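Local structure of transcription regulator (Lactobacillus plantarum WCFS1, 3CLK) at residues 60-65 with 82-87; 119-124 with 149-154; 249-254 with 260-265. The protein is a DNA-binding transcription regulator whose crystallised part has a periplasmic-binding-protein-like fold and probably senses a small effector molecule. All coordinates share one frame; numbering follows the deposited sequence.

Interaction 1: residues 60-65 with 82-87; sequences TAIERP and QLLQSS
Ile-62 and Ser-87 bring the C-terminal ends of two helices together, their CA atoms 7.3 Å apart: Ile-62 sits in the last turn of helix 53-63, and Ser-87 lies at the C-terminal end of helix 78-86. The contact is carried by one isoleucine. Its CG1 lies anti to the carbonyl carbon (chi1 -57°) and chi2 is extended, which sends CD1 straight out as the leading atom. Ile-62 CD1 meets Ser-87 CB at 3.4 Å, closer than carbon atoms usually pack, while on the shorter branch Ile-62 CG2 lies 3.9 Å from the same carbon. The serine hydroxyl is turned back into its own helix end, where Ser-87 OG donates to Leu-84 O at 2.8 Å, tilted 28° from the carbonyl plane. This bond helps to hold the hydroxyl's rotation, and both OG and CB face the isoleucine methyl. Leu-83 and Leu-84 add looser apolar contacts, the nearer being Leu-83 CD1 at 4.2 Å from Ile-62 CD1. A glycine in place of Ser-87 would probably open a gap beside the Ile-62 methyl and leave Leu-84 O without its hydroxyl donor. Toward the sheet, Ile-62 and Leu-84 both touch Ile-69 of strand 68-72. Two successive helices packed side by side over the parallel strand that links them are characteristic of the Rossmann-like alternation of beta and alpha in a periplasmic-binding-protein lobe.

Interaction 2: residues 119-124 with 149-154; sequences LLINEG and KALKEA
In the alpha/beta lobe of this periplasmic-binding-protein-like fold, helices 109-121 and 138-153 pack together at their C-terminal ends, and Ile-121 reaches from the first to Ala-150, Leu-151 and Ala-154 of the second. The first helix finishes in a Schellman motif. Gly-124, at positive phi, is its C-prime residue, and Gly-124 N bonds to Ile-121 O at 2.9 Å; a side chain there would run into the preceding carbonyl oxygen. Ile-121 itself also lies on Ile-128 of strand 128-131, the strand between the two helices. With CG1 standing beside the backbone N (chi1 -70°) and chi2 extended, the long branch carries CD1 into the shallow surface left by two alanines one helical turn apart. Ala-154 CB comes to 3.8 Å from Ile-121 CD1, and Ala-150 CB to 4.2 Å. The short branch follows alongside, Ile-121 CG2 standing 4.1 Å from Ala-154 CB. Leu-151 starts out pointing away, yet its CD2 comes back only far enough for a loose contact with Ile-121 CD1. Ala-154 O is held by Arg-126, and Tyr-114 covers Ala-150 from the first helix. Ile-121 CD1 makes its nearest approach to the backbone, 3.5 Å from Ala-150 O.

Interaction 3: residues 249-254 with 260-265; sequences QQIHQS and NRIVSQ
Gln-250 and Ser-264 meet through their torsions: the glutamine has CG beside its backbone N (chi1 -74°) and its chain is bent at chi2, while the serine's chi1 of 62° turns OG toward it. The contact joins helix 240-256 to the irregular loop that leads to strand 265-267, an edge strand, within this chain, of the parallel sheet in one lobe of this periplasmic-binding-protein-like fold. Ser-264 OG donates to Gln-250 OE1 at 2.6 Å, coming from well above the amide plane and not along a lone pair. Ile-262, buried, packs on the helix between this bond and the Asn-260 attachment. Ile-262 CD1 lies 3.3 Å from Gln-250 O and also meets Ile-251 CG1, and Ile-262 CG2 lies beside Gln-250 OE1, near the plane of the amide. Next along the helix, Ser-254 CB packs on the backbone of Arg-261, while its hydroxyl turns inward: Ser-254 OG donates to Ile-251 O at 2.5 Å, in the carbonyl plane on a lone pair. Pro-90 packs against both Ser-254 and Asn-260, and near the other end Ser-264 pairs through its backbone with Phe-104. At the start of the returning segment Asn-260 grips one carbonyl twice. Asn-260 N donates to Ser-254 O at 2.6 Å, and Asn-260 ND2 reaches the same oxygen at 2.9 Å, both from one face of the carbonyl plane.

How the interactions relate
Along the chain the three contacts follow one another in series, and none encloses or crosses another. Interaction 1 comes first, closing the path from helix 53-63 through strand 68-72 to helix 78-86. The chain then enters the second lobe, where interaction 2 spans strand 128-131 to join helices 109-121 and 138-153 about 45 Å away, centre to centre, across the middle of the molecule. Interaction 3 closes the shortest loop, after the chain has crossed back to the first lobe and formed helix 240-256. Its centre lies 16 Å from that of interaction 1, with nearest atoms about 6 Å apart. Interactions 1 and 2 are helix-helix packing; interaction 3 secures a helix to its return segment.

Interaction 1: residues 60-65 with 82-87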
loop_
_atom_site.group_PDB
_atom_site.type_symbol
_atom_site.label_atom_id
_atom_site.label_comp_id
_atom_site.label_asym_id
_atom_site.label_seq_id
_atom_site.Cartn_x
_atom_site.Cartn_y
_atom_site.Cartn_z
ATOM N N THR B 60 -18.582 -7.905 14.071
ATOM C CA THR B 60 -17.598 -7.190 14.872
ATOM C C THR B 60 -17.895 -5.695 14.863
ATOM O O THR B 60 -17.632 -4.999 15.842
ATOM C CB THR B 60 -16.164 -7.402 14.346
ATOM O OG1 THR B 60 -15.825 -8.793 14.413
ATOM C CG2 THR B 60 -15.171 -6.601 15.185
ATOM N N ALA B 61 -18.449 -5.207 13.756
ATOM C CA ALA B 61 -18.775 -3.787 13.624
ATOM C C ALA B 61 -20.123 -3.446 14.256
ATOM O O ALA B 61 -20.278 -2.401 14.894
ATOM C CB ALA B 61 -18.778 -3.390 12.151
ATOM N N ILE B 62 -21.092 -4.334 14.072
ATOM C CA ILE B 62 -22.434 -4.136 14.605
ATOM C C ILE B 62 -22.521 -4.470 16.093
ATOM O O ILE B 62 -23.159 -3.748 16.857
ATOM C CB ILE B 62 -23.449 -5.003 13.840
ATOM C CG1 ILE B 62 -23.382 -4.669 12.349
ATOM C CG2 ILE B 62 -24.851 -4.769 14.385
ATOM C CD1 ILE B 62 -24.219 -5.576 11.477
ATOM N N GLU B 63 -21.884 -5.567 16.494
ATOM C CA GLU B 63 -21.894 -5.988 17.893
ATOM C C GLU B 63 -21.680 -4.764 18.776
ATOM O O GLU B 63 -22.425 -4.532 19.726
ATOM C CB GLU B 63 -20.783 -7.014 18.158
ATOM C CG GLU B 63 -21.256 -8.295 18.843
ATOM C CD GLU B 63 -21.489 -9.440 17.869
ATOM O OE1 GLU B 63 -20.494 -10.047 17.412
ATOM O OE2 GLU B 63 -22.663 -9.728 17.556
ATOM N N ARG B 64 -20.660 -3.976 18.446
ATOM C CA ARG B 64 -20.353 -2.772 19.204
ATOM C C ARG B 64 -21.074 -1.592 18.556
ATOM O O ARG B 64 -21.148 -1.485 17.332
ATOM C CB ARG B 64 -18.845 -2.516 19.212
ATOM C CG ARG B 64 -18.385 -1.553 20.301
ATOM C CD ARG B 64 -18.393 -2.223 21.672
ATOM N NE ARG B 64 -18.081 -1.284 22.748
ATOM C CZ ARG B 64 -18.989 -0.748 23.558
ATOM N NH1 ARG B 64 -20.271 -1.059 23.424
ATOM N NH2 ARG B 64 -18.614 0.106 24.501
ATOM N N PRO B 65 -21.616 -0.686 19.376
ATOM C CA PRO B 65 -22.337 0.488 18.875
ATOM C C PRO B 65 -21.555 1.351 17.884
ATOM O O PRO B 65 -20.520 1.921 18.224
ATOM C CB PRO B 65 -22.675 1.252 20.154
ATOM C CG PRO B 65 -22.821 0.156 21.167
ATOM C CD PRO B 65 -21.644 -0.729 20.848
ATOM N N GLN B 82 -27.953 -9.419 3.562
ATOM C CA GLN B 82 -29.245 -9.310 4.243
ATOM C C GLN B 82 -28.948 -9.101 5.724
ATOM O O GLN B 82 -29.706 -8.454 6.441
ATOM C CB GLN B 82 -30.087 -10.579 4.056
ATOM C CG GLN B 82 -29.396 -11.857 4.497
ATOM C CD GLN B 82 -30.360 -12.903 5.032
ATOM O OE1 GLN B 82 -31.333 -13.273 4.370
ATOM N NE2 GLN B 82 -30.090 -13.389 6.240
ATOM N N LEU B 83 -27.827 -9.652 6.170
ATOM C CA LEU B 83 -27.418 -9.520 7.556
ATOM C C LEU B 83 -27.167 -8.046 7.893
ATOM O O LEU B 83 -27.709 -7.522 8.864
ATOM C CB LEU B 83 -26.161 -10.353 7.804
ATOM C CG LEU B 83 -25.556 -10.381 9.209
ATOM C CD1 LEU B 83 -24.677 -9.164 9.427
ATOM C CD2 LEU B 83 -26.674 -10.456 10.244
ATOM N N LEU B 84 -26.346 -7.384 7.086
ATOM C CA LEU B 84 -26.043 -5.974 7.304
ATOM C C LEU B 84 -27.304 -5.135 7.134
ATOM O O LEU B 84 -27.508 -4.156 7.845
ATOM C CB LEU B 84 -24.974 -5.495 6.311
ATOM C CG LEU B 84 -24.671 -3.991 6.257
ATOM C CD1 LEU B 84 -24.196 -3.490 7.612
ATOM C CD2 LEU B 84 -23.614 -3.732 5.191
ATOM N N GLN B 85 -28.150 -5.523 6.189
ATOM C CA GLN B 85 -29.377 -4.785 5.937
ATOM C C GLN B 85 -30.404 -4.932 7.056
ATOM O O GLN B 85 -31.262 -4.069 7.230
ATOM C CB GLN B 85 -29.988 -5.219 4.604
ATOM C CG GLN B 85 -29.151 -4.832 3.391
ATOM C CD GLN B 85 -29.951 -4.831 2.102
ATOM O OE1 GLN B 85 -29.414 -4.588 1.019
ATOM N NE2 GLN B 85 -31.246 -5.092 2.213
ATOM N N SER B 86 -30.307 -6.015 7.823
ATOM C CA SER B 86 -31.242 -6.256 8.918
ATOM C C SER B 86 -30.816 -5.599 10.224
ATOM O O SER B 86 -31.634 -5.418 11.128
ATOM C CB SER B 86 -31.410 -7.758 9.152
ATOM O OG SER B 86 -32.063 -8.365 8.056
ATOM N N SER B 87 -29.540 -5.242 10.328
ATOM C CA SER B 87 -29.036 -4.618 11.549
ATOM C C SER B 87 -29.534 -3.184 11.736
ATOM O O SER B 87 -29.362 -2.600 12.804
ATOM C CB SER B 87 -27.508 -4.626 11.556
ATOM O OG SER B 87 -26.992 -3.772 10.548
#

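Interaction 2: residues 119-124 with 149-154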
loop_
_atom_site.group_PDB
_atom_site.type_symbol
_atom_site.label_atom_id
_atom_site.label_comp_id
_atom_site.label_asym_id
_atom_site.label_seq_id
_atom_site.Cartn_x
_atom_site.Cartn_y
_atom_site.Cartn_z
ATOM N N LEU B 119 -8.074 7.251 -24.582
ATOM C CA LEU B 119 -6.819 7.964 -24.376
ATOM C C LEU B 119 -5.778 7.431 -25.369
ATOM O O LEU B 119 -5.022 8.206 -25.969
ATOM C CB LEU B 119 -6.336 7.783 -22.929
ATOM C CG LEU B 119 -5.186 8.676 -22.437
ATOM C CD1 LEU B 119 -5.127 8.653 -20.914
ATOM C CD2 LEU B 119 -3.864 8.209 -23.045
ATOM N N LEU B 120 -5.742 6.112 -25.548
ATOM C CA LEU B 120 -4.800 5.501 -26.485
ATOM C C LEU B 120 -5.270 5.721 -27.927
ATOM O O LEU B 120 -4.466 6.030 -28.809
ATOM C CB LEU B 120 -4.653 3.995 -26.203
ATOM C CG LEU B 120 -3.991 3.615 -24.868
ATOM C CD1 LEU B 120 -4.087 2.108 -24.629
ATOM C CD2 LEU B 120 -2.540 4.049 -24.888
ATOM N N ILE B 121 -6.571 5.571 -28.164
ATOM C CA ILE B 121 -7.116 5.769 -29.503
ATOM C C ILE B 121 -6.804 7.180 -29.996
ATOM O O ILE B 121 -6.421 7.369 -31.152
ATOM C CB ILE B 121 -8.649 5.553 -29.534
ATOM C CG1 ILE B 121 -8.975 4.069 -29.329
ATOM C CG2 ILE B 121 -9.211 6.026 -30.870
ATOM C CD1 ILE B 121 -10.459 3.792 -29.060
ATOM N N ASN B 122 -6.969 8.171 -29.126
ATOM C CA ASN B 122 -6.689 9.550 -29.511
ATOM C C ASN B 122 -5.196 9.803 -29.732
ATOM O O ASN B 122 -4.806 10.815 -30.334
ATOM C CB ASN B 122 -7.255 10.510 -28.466
ATOM C CG ASN B 122 -8.777 10.496 -28.442
ATOM O OD1 ASN B 122 -9.415 10.177 -29.444
ATOM N ND2 ASN B 122 -9.362 10.858 -27.309
ATOM N N GLU B 123 -4.362 8.887 -29.242
ATOM C CA GLU B 123 -2.918 8.997 -29.428
ATOM C C GLU B 123 -2.514 8.208 -30.675
ATOM O O GLU B 123 -1.331 8.039 -30.958
ATOM C CB GLU B 123 -2.163 8.469 -28.201
ATOM C CG GLU B 123 -2.305 9.361 -26.966
ATOM C CD GLU B 123 -1.075 10.206 -26.693
ATOM O OE1 GLU B 123 -0.081 9.663 -26.159
ATOM O OE2 GLU B 123 -1.098 11.414 -27.015
ATOM N N GLY B 124 -3.507 7.709 -31.408
ATOM C CA GLY B 124 -3.221 6.986 -32.636
ATOM C C GLY B 124 -3.231 5.467 -32.616
ATOM O O GLY B 124 -3.107 4.844 -33.670
ATOM N N LYS B 149 -16.815 -0.557 -26.024
ATOM C CA LYS B 149 -17.579 0.541 -26.599
ATOM C C LYS B 149 -16.609 1.489 -27.308
ATOM O O LYS B 149 -16.846 1.895 -28.445
ATOM C CB LYS B 149 -18.336 1.298 -25.504
ATOM C CG LYS B 149 -19.128 2.501 -26.023
ATOM C CD LYS B 149 -20.091 3.056 -24.982
ATOM C CE LYS B 149 -19.375 3.624 -23.760
ATOM N NZ LYS B 149 -20.336 4.225 -22.777
ATOM N N ALA B 150 -15.514 1.827 -26.630
ATOM C CA ALA B 150 -14.504 2.719 -27.193
ATOM C C ALA B 150 -13.993 2.155 -28.506
ATOM O O ALA B 150 -13.825 2.888 -29.483
ATOM C CB ALA B 150 -13.349 2.899 -26.213
ATOM N N LEU B 151 -13.764 0.847 -28.533
ATOM C CA LEU B 151 -13.276 0.186 -29.737
ATOM C C LEU B 151 -14.302 0.246 -30.865
ATOM O O LEU B 151 -13.959 0.529 -32.017
ATOM C CB LEU B 151 -12.929 -1.278 -29.441
ATOM C CG LEU B 151 -11.747 -1.526 -28.497
ATOM C CD1 LEU B 151 -11.357 -2.999 -28.554
ATOM C CD2 LEU B 151 -10.563 -0.659 -28.903
ATOM N N LYS B 152 -15.561 -0.024 -30.533
ATOM C CA LYS B 152 -16.618 0.005 -31.531
ATOM C C LYS B 152 -16.826 1.398 -32.110
ATOM O O LYS B 152 -17.032 1.548 -33.312
ATOM C CB LYS B 152 -17.926 -0.515 -30.931
ATOM C CG LYS B 152 -17.937 -2.025 -30.739
ATOM C CD LYS B 152 -17.885 -2.751 -32.082
ATOM C CE LYS B 152 -17.745 -4.264 -31.909
ATOM N NZ LYS B 152 -18.808 -4.840 -31.041
ATOM N N GLU B 153 -16.776 2.418 -31.259
ATOM C CA GLU B 153 -16.953 3.788 -31.718
ATOM C C GLU B 153 -15.779 4.223 -32.603
ATOM O O GLU B 153 -15.889 5.176 -33.382
ATOM C CB GLU B 153 -17.110 4.725 -30.524
ATOM C CG GLU B 153 -18.448 4.566 -29.796
ATOM C CD GLU B 153 -18.632 5.574 -28.683
ATOM O OE1 GLU B 153 -17.937 6.608 -28.696
ATOM O OE2 GLU B 153 -19.485 5.349 -27.800
ATOM N N ALA B 154 -14.662 3.511 -32.487
ATOM C CA ALA B 154 -13.475 3.799 -33.285
ATOM C C ALA B 154 -13.433 2.804 -34.438
ATOM O O ALA B 154 -12.478 2.773 -35.215
ATOM C CB ALA B 154 -12.214 3.662 -32.431
#

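Interaction 3: residues 249-254 with 260-265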
loop_
_atom_site.group_PDB
_atom_site.type_symbol
_atom_site.label_atom_id
_atom_site.label_comp_id
_atom_site.label_asym_id
_atom_site.label_seq_id
_atom_site.Cartn_x
_atom_site.Cartn_y
_atom_site.Cartn_z
ATOM N N GLN B 249 -20.327 11.749 4.598
ATOM C CA GLN B 249 -21.404 12.731 4.501
ATOM C C GLN B 249 -22.765 12.054 4.352
ATOM O O GLN B 249 -23.791 12.627 4.717
ATOM C CB GLN B 249 -21.156 13.695 3.332
ATOM C CG GLN B 249 -19.896 14.542 3.500
ATOM C CD GLN B 249 -19.720 15.573 2.401
ATOM O OE1 GLN B 249 -19.816 15.258 1.218
ATOM N NE2 GLN B 249 -19.454 16.814 2.791
ATOM N N GLN B 250 -22.782 10.835 3.818
ATOM C CA GLN B 250 -24.038 10.109 3.673
ATOM C C GLN B 250 -24.482 9.610 5.048
ATOM O O GLN B 250 -25.679 9.591 5.354
ATOM C CB GLN B 250 -23.886 8.926 2.707
ATOM C CG GLN B 250 -23.787 9.324 1.241
ATOM C CD GLN B 250 -25.043 10.017 0.728
ATOM O OE1 GLN B 250 -26.119 9.416 0.649
ATOM N NE2 GLN B 250 -24.909 11.290 0.377
ATOM N N ILE B 251 -23.514 9.214 5.875
ATOM C CA ILE B 251 -23.813 8.738 7.225
ATOM C C ILE B 251 -24.298 9.918 8.054
ATOM O O ILE B 251 -25.340 9.848 8.706
ATOM C CB ILE B 251 -22.565 8.146 7.918
ATOM C CG1 ILE B 251 -22.094 6.892 7.179
ATOM C CG2 ILE B 251 -22.887 7.818 9.365
ATOM C CD1 ILE B 251 -20.852 6.242 7.796
ATOM N N HIS B 252 -23.527 11.001 8.021
ATOM C CA HIS B 252 -23.868 12.211 8.756
ATOM C C HIS B 252 -25.270 12.676 8.366
ATOM O O HIS B 252 -26.067 13.069 9.213
ATOM C CB HIS B 252 -22.863 13.319 8.435
ATOM C CG HIS B 252 -23.207 14.645 9.044
ATOM N ND1 HIS B 252 -22.859 15.843 8.458
ATOM C CD2 HIS B 252 -23.852 14.961 10.192
ATOM C CE1 HIS B 252 -23.274 16.841 9.219
ATOM N NE2 HIS B 252 -23.880 16.332 10.277
ATOM N N GLN B 253 -25.558 12.626 7.072
ATOM C CA GLN B 253 -26.848 13.044 6.544
ATOM C C GLN B 253 -27.979 12.108 6.962
ATOM O O GLN B 253 -29.134 12.530 7.061
ATOM C CB GLN B 253 -26.773 13.122 5.020
ATOM C CG GLN B 253 -28.019 13.652 4.338
ATOM C CD GLN B 253 -28.425 15.028 4.844
ATOM O OE1 GLN B 253 -27.583 15.911 5.026
ATOM N NE2 GLN B 253 -29.723 15.218 5.062
ATOM N N SER B 254 -27.647 10.841 7.211
ATOM C CA SER B 254 -28.649 9.859 7.614
ATOM C C SER B 254 -29.077 10.065 9.064
ATOM O O SER B 254 -30.181 9.682 9.446
ATOM C CB SER B 254 -28.115 8.433 7.437
ATOM O OG SER B 254 -27.144 8.128 8.422
ATOM N N ASN B 260 -31.696 7.616 9.364
ATOM C CA ASN B 260 -30.719 6.609 9.765
ATOM C C ASN B 260 -30.608 5.523 8.694
ATOM O O ASN B 260 -30.441 4.341 9.000
ATOM C CB ASN B 260 -31.113 5.988 11.109
ATOM C CG ASN B 260 -31.128 7.004 12.242
ATOM O OD1 ASN B 260 -31.521 6.690 13.365
ATOM N ND2 ASN B 260 -30.698 8.228 11.954
ATOM N N ARG B 261 -30.704 5.942 7.436
ATOM C CA ARG B 261 -30.618 5.036 6.296
ATOM C C ARG B 261 -30.091 5.785 5.075
ATOM O O ARG B 261 -30.370 6.973 4.901
ATOM C CB ARG B 261 -31.990 4.453 5.965
ATOM C CG ARG B 261 -32.557 3.523 7.017
ATOM C CD ARG B 261 -33.858 2.898 6.529
ATOM N NE ARG B 261 -34.406 1.942 7.485
ATOM C CZ ARG B 261 -35.472 1.180 7.255
ATOM N NH1 ARG B 261 -36.111 1.258 6.096
ATOM N NH2 ARG B 261 -35.896 0.335 8.187
ATOM N N ILE B 262 -29.339 5.083 4.231
ATOM C CA ILE B 262 -28.774 5.677 3.022
ATOM C C ILE B 262 -29.252 4.885 1.800
ATOM O O ILE B 262 -29.170 3.660 1.781
ATOM C CB ILE B 262 -27.231 5.657 3.084
ATOM C CG1 ILE B 262 -26.764 6.335 4.377
ATOM C CG2 ILE B 262 -26.649 6.374 1.874
ATOM C CD1 ILE B 262 -25.256 6.373 4.557
ATOM N N VAL B 263 -29.752 5.580 0.782
ATOM C CA VAL B 263 -30.248 4.898 -0.407
ATOM C C VAL B 263 -29.697 5.430 -1.726
ATOM O O VAL B 263 -30.060 4.936 -2.793
ATOM C CB VAL B 263 -31.795 4.968 -0.488
ATOM C CG1 VAL B 263 -32.412 4.392 0.779
ATOM C CG2 VAL B 263 -32.242 6.409 -0.694
ATOM N N SER B 264 -28.821 6.426 -1.664
ATOM C CA SER B 264 -28.271 6.996 -2.887
ATOM C C SER B 264 -27.125 6.198 -3.510
ATOM O O SER B 264 -26.348 5.542 -2.812
ATOM C CB SER B 264 -27.799 8.429 -2.633
ATOM O OG SER B 264 -26.765 8.458 -1.667
ATOM N N GLN B 265 -27.047 6.261 -4.835
ATOM C CA GLN B 265 -25.996 5.609 -5.608
ATOM C C GLN B 265 -25.368 6.764 -6.383
ATOM O O GLN B 265 -26.062 7.466 -7.128
ATOM C CB GLN B 265 -26.587 4.584 -6.575
ATOM C CG GLN B 265 -27.434 3.506 -5.902
ATOM C CD GLN B 265 -27.881 2.439 -6.874
ATOM O OE1 GLN B 265 -28.389 2.742 -7.954
ATOM N NE2 GLN B 265 -27.701 1.176 -6.496
#